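Local coordinates for adenylate cyclase-like protein (Chlamydia trachomatis, PDB 3GQS), which is of unknown function but carries a forkhead-associated (FHA) domain, a fold that in relatives recognises phosphothreonine peptides, within a longer membrane protein, at residues S44-A50 with K68-I72. Sequence-based numbering, arbitrary orientation.
Sequences SISRQHA and KNGVI. With PO4 (phosphate ion), chain C.
The phosphate-binding end of this FHA domain is built where segment 44-50, a loop with the Ser-x-x-His sequence that runs into strand 50-54, meets Lys68, Asn69 and Gly70 of the loop leading into strand 72-73. Ser46 bridges the two loops and the bound ion. Its OG receives the backbone N-H of Lys68 in a nearly straight bond (172°). The same OG donates to O2 of the phosphate at 2.6 Å. In this structure Arg47, the next residue, grips phosphate O4 twice, through its backbone N at 3.0 Å and through NH1, the phosphorus lying in the guanidinium plane at its edge. The phosphate itself was probably picked up from the crystallisation liquor.

His49 fastens the framework behind this site. Its ring is swung across to the second loop by a chi1 of -168°, which sets CG opposite the backbone N. Both nitrogens are used within the ring plane: ND1 accepts the backbone N-H of Ser46, and NE2 donates to Gly70 O at 2.8 Å. The latter donor stands 51° out of the Gly70 carbonyl plane, although the N-H points almost straight at the oxygen. These two bonds fix the ring's rotation and, by holding Ser46 N, help position the phosphate-binding serine. Val71 CG2 packs against the ring edge at CD2 (3.7 Å) and also meets Ala50 CB, while Leu92 of strand 90-92 touches all three residues.

A third bridge runs from Asn69 ND2 to Ser44 O at 2.6 Å, distinctly bent at the hydrogen, with the oxygen close to the amide plane. A Ser-x-x-His loop docked on an Asn-Gly turn is characteristic of the FHA phosphopeptide site, consistent with a phosphothreonine pocket here.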
ATOM      1  N   SER A  44      -0.072 -13.169  -6.608  1.00 34.34           N
ATOM      2  CA  SER A  44       1.114 -13.055  -5.726  1.00 33.13           C
ATOM      3  C   SER A  44       0.881 -12.082  -4.549  1.00 31.31           C
ATOM      4  O   SER A  44       1.798 -11.770  -3.774  1.00 29.24           O
ATOM      5  CB  SER A  44       2.334 -12.612  -6.539  1.00 32.65           C
ATOM      6  OG  SER A  44       2.133 -11.277  -6.992  1.00 34.89           O
ATOM      7  N   ILE A  45      -0.351 -11.584  -4.479  1.00 30.24           N
ATOM      8  CA  ILE A  45      -0.819 -10.719  -3.386  1.00 28.56           C
ATOM      9  C   ILE A  45      -1.686 -11.540  -2.361  1.00 26.88           C
ATOM     10  O   ILE A  45      -2.712 -12.168  -2.670  1.00 25.08           O
ATOM     11  CB  ILE A  45      -1.548  -9.456  -3.944  1.00 28.55           C
ATOM     12  CG1 ILE A  45      -0.577  -8.640  -4.838  1.00 29.66           C
ATOM     13  CG2 ILE A  45      -2.021  -8.509  -2.831  1.00 28.59           C
ATOM     14  CD1 ILE A  45      -1.238  -7.471  -5.637  1.00 29.09           C
ATOM     15  N   SER A  46      -1.249 -11.510  -1.121  1.00 26.34           N
ATOM     16  CA  SER A  46      -1.987 -12.130  -0.030  1.00 25.90           C
ATOM     17  C   SER A  46      -3.428 -11.589   0.076  1.00 25.47           C
ATOM     18  O   SER A  46      -3.733 -10.478  -0.372  1.00 25.88           O
ATOM     19  CB  SER A  46      -1.207 -11.977   1.265  1.00 26.07           C
ATOM     20  OG  SER A  46      -0.108 -12.871   1.228  1.00 24.39           O
ATOM     21  N   ARG A  47      -4.309 -12.409   0.625  1.00 26.19           N
ATOM     22  CA  ARG A  47      -5.719 -12.049   0.780  1.00 26.78           C
ATOM     23  C   ARG A  47      -5.807 -10.672   1.465  1.00 26.57           C
ATOM     24  O   ARG A  47      -6.513  -9.770   1.036  1.00 26.07           O
ATOM     25  CB  ARG A  47      -6.446 -13.087   1.595  1.00 27.29           C
ATOM     26  CG  ARG A  47      -6.632 -14.395   0.876  1.00 28.36           C
ATOM     27  CD  ARG A  47      -7.103 -15.529   1.786  1.00 27.39           C
ATOM     28  NE  ARG A  47      -7.131 -16.805   1.077  1.00 28.19           N
ATOM     29  CZ  ARG A  47      -6.082 -17.616   0.870  1.00 25.80           C
ATOM     30  NH1 ARG A  47      -4.876 -17.339   1.325  1.00 28.27           N
ATOM     31  NH2 ARG A  47      -6.256 -18.766   0.256  1.00 26.02           N
ATOM     32  N   GLN A  48      -5.004 -10.535   2.491  1.00 27.21           N
ATOM     33  CA  GLN A  48      -4.678  -9.227   3.064  1.00 27.93           C
ATOM     34  C   GLN A  48      -3.191  -9.151   3.300  1.00 27.45           C
ATOM     35  O   GLN A  48      -2.599  -9.941   3.982  1.00 27.67           O
ATOM     36  CB  GLN A  48      -5.497  -8.950   4.354  1.00 28.05           C
ATOM     37  CG  GLN A  48      -5.190  -9.886   5.547  1.00 27.36           C
ATOM     38  CD  GLN A  48      -6.157  -9.632   6.705  1.00 28.83           C
ATOM     39  OE1 GLN A  48      -6.378  -8.470   7.111  1.00 31.00           O
ATOM     40  NE2 GLN A  48      -6.751 -10.697   7.226  1.00 24.83           N
ATOM     41  N   HIS A  49      -2.582  -8.157   2.697  1.00 28.66           N
ATOM     42  CA  HIS A  49      -1.172  -8.185   2.497  1.00 28.55           C
ATOM     43  C   HIS A  49      -0.415  -7.122   3.308  1.00 29.61           C
ATOM     44  O   HIS A  49       0.614  -7.392   3.926  1.00 30.21           O
ATOM     45  CB  HIS A  49      -0.933  -7.962   1.003  1.00 27.92           C
ATOM     46  CG  HIS A  49       0.478  -8.239   0.578  1.00 24.74           C
ATOM     47  ND1 HIS A  49       0.800  -9.231  -0.322  1.00 21.33           N
ATOM     48  CD2 HIS A  49       1.643  -7.649   0.934  1.00 21.31           C
ATOM     49  CE1 HIS A  49       2.116  -9.261  -0.464  1.00 21.33           C
ATOM     50  NE2 HIS A  49       2.652  -8.301   0.280  1.00 20.91           N
ATOM     51  N   ALA A  50      -0.922  -5.903   3.218  1.00 29.78           N
ATOM     52  CA  ALA A  50      -0.259  -4.709   3.722  1.00 28.90           C
ATOM     53  C   ALA A  50      -1.349  -3.800   4.242  1.00 28.39           C
ATOM     54  O   ALA A  50      -2.451  -3.810   3.746  1.00 26.33           O
ATOM     55  CB  ALA A  50       0.539  -3.971   2.613  1.00 29.46           C
ATOM     56  N   LYS A  68       2.591 -13.449   2.259  1.00 30.32           N
ATOM     57  CA  LYS A  68       3.408 -14.562   1.717  1.00 31.62           C
ATOM     58  C   LYS A  68       4.779 -14.066   1.191  1.00 32.03           C
ATOM     59  O   LYS A  68       5.819 -14.600   1.552  1.00 32.02           O
ATOM     60  CB  LYS A  68       2.618 -15.279   0.611  1.00 31.92           C
ATOM     61  CG  LYS A  68       2.960 -16.739   0.410  1.00 36.68           C
ATOM     62  CD  LYS A  68       2.929 -17.106  -1.086  1.00 39.92           C
ATOM     63  CE  LYS A  68       3.136 -18.583  -1.285  1.00 42.25           C
ATOM     64  NZ  LYS A  68       1.987 -19.370  -0.730  1.00 44.68           N
ATOM     65  N   ASN A  69       4.744 -12.990   0.410  1.00 32.61           N
ATOM     66  CA  ASN A  69       5.879 -12.440  -0.367  1.00 33.34           C
ATOM     67  C   ASN A  69       6.540 -11.176   0.223  1.00 33.44           C
ATOM     68  O   ASN A  69       7.528 -10.663  -0.316  1.00 33.48           O
ATOM     69  CB  ASN A  69       5.369 -12.071  -1.774  1.00 33.41           C
ATOM     70  CG  ASN A  69       5.021 -13.310  -2.613  1.00 36.21           C
ATOM     71  OD1 ASN A  69       5.678 -14.347  -2.517  1.00 39.42           O
ATOM     72  ND2 ASN A  69       3.979 -13.206  -3.423  1.00 38.42           N
ATOM     73  N   GLY A  70       5.948 -10.637   1.276  1.00 32.64           N
ATOM     74  CA  GLY A  70       6.554  -9.512   1.983  1.00 32.31           C
ATOM     75  C   GLY A  70       6.143  -8.191   1.384  1.00 31.71           C
ATOM     76  O   GLY A  70       5.423  -8.122   0.396  1.00 31.59           O
ATOM     77  N   VAL A  71       6.604  -7.127   2.012  1.00 31.67           N
ATOM     78  CA  VAL A  71       6.331  -5.763   1.564  1.00 30.62           C
ATOM     79  C   VAL A  71       7.678  -5.098   1.335  1.00 30.90           C
ATOM     80  O   VAL A  71       8.481  -4.994   2.264  1.00 30.82           O
ATOM     81  CB  VAL A  71       5.503  -4.980   2.588  1.00 30.24           C
ATOM     82  CG1 VAL A  71       5.448  -3.502   2.181  1.00 29.17           C
ATOM     83  CG2 VAL A  71       4.096  -5.562   2.710  1.00 24.92           C
ATOM     84  N   ILE A  72       7.933  -4.720   0.085  1.00 31.29           N
ATOM     85  CA  ILE A  72       9.224  -4.156  -0.346  1.00 31.31           C
ATOM     86  C   ILE A  72       9.037  -2.684  -0.619  1.00 31.75           C
ATOM     87  O   ILE A  72       8.177  -2.306  -1.419  1.00 30.40           O
ATOM     88  CB  ILE A  72       9.771  -4.780  -1.666  1.00 31.95           C
ATOM     89  CG1 ILE A  72      10.098  -6.259  -1.485  1.00 32.79           C
ATOM     90  CG2 ILE A  72      11.045  -4.032  -2.156  1.00 32.57           C
ATOM     91  CD1 ILE A  72      11.187  -6.741  -2.428  1.00 34.17           C
TER
HETATM   92  P   PO4 C 107      -2.147 -15.442   2.312  1.00 41.95           P
HETATM   93  O1  PO4 C 107      -1.381 -14.826   3.442  1.00 42.33           O
HETATM   94  O2  PO4 C 107      -1.203 -15.239   1.094  1.00 48.42           O
HETATM   95  O3  PO4 C 107      -2.425 -16.914   2.563  1.00 42.99           O
HETATM   96  O4  PO4 C 107      -3.509 -14.908   1.987  1.00 34.95           O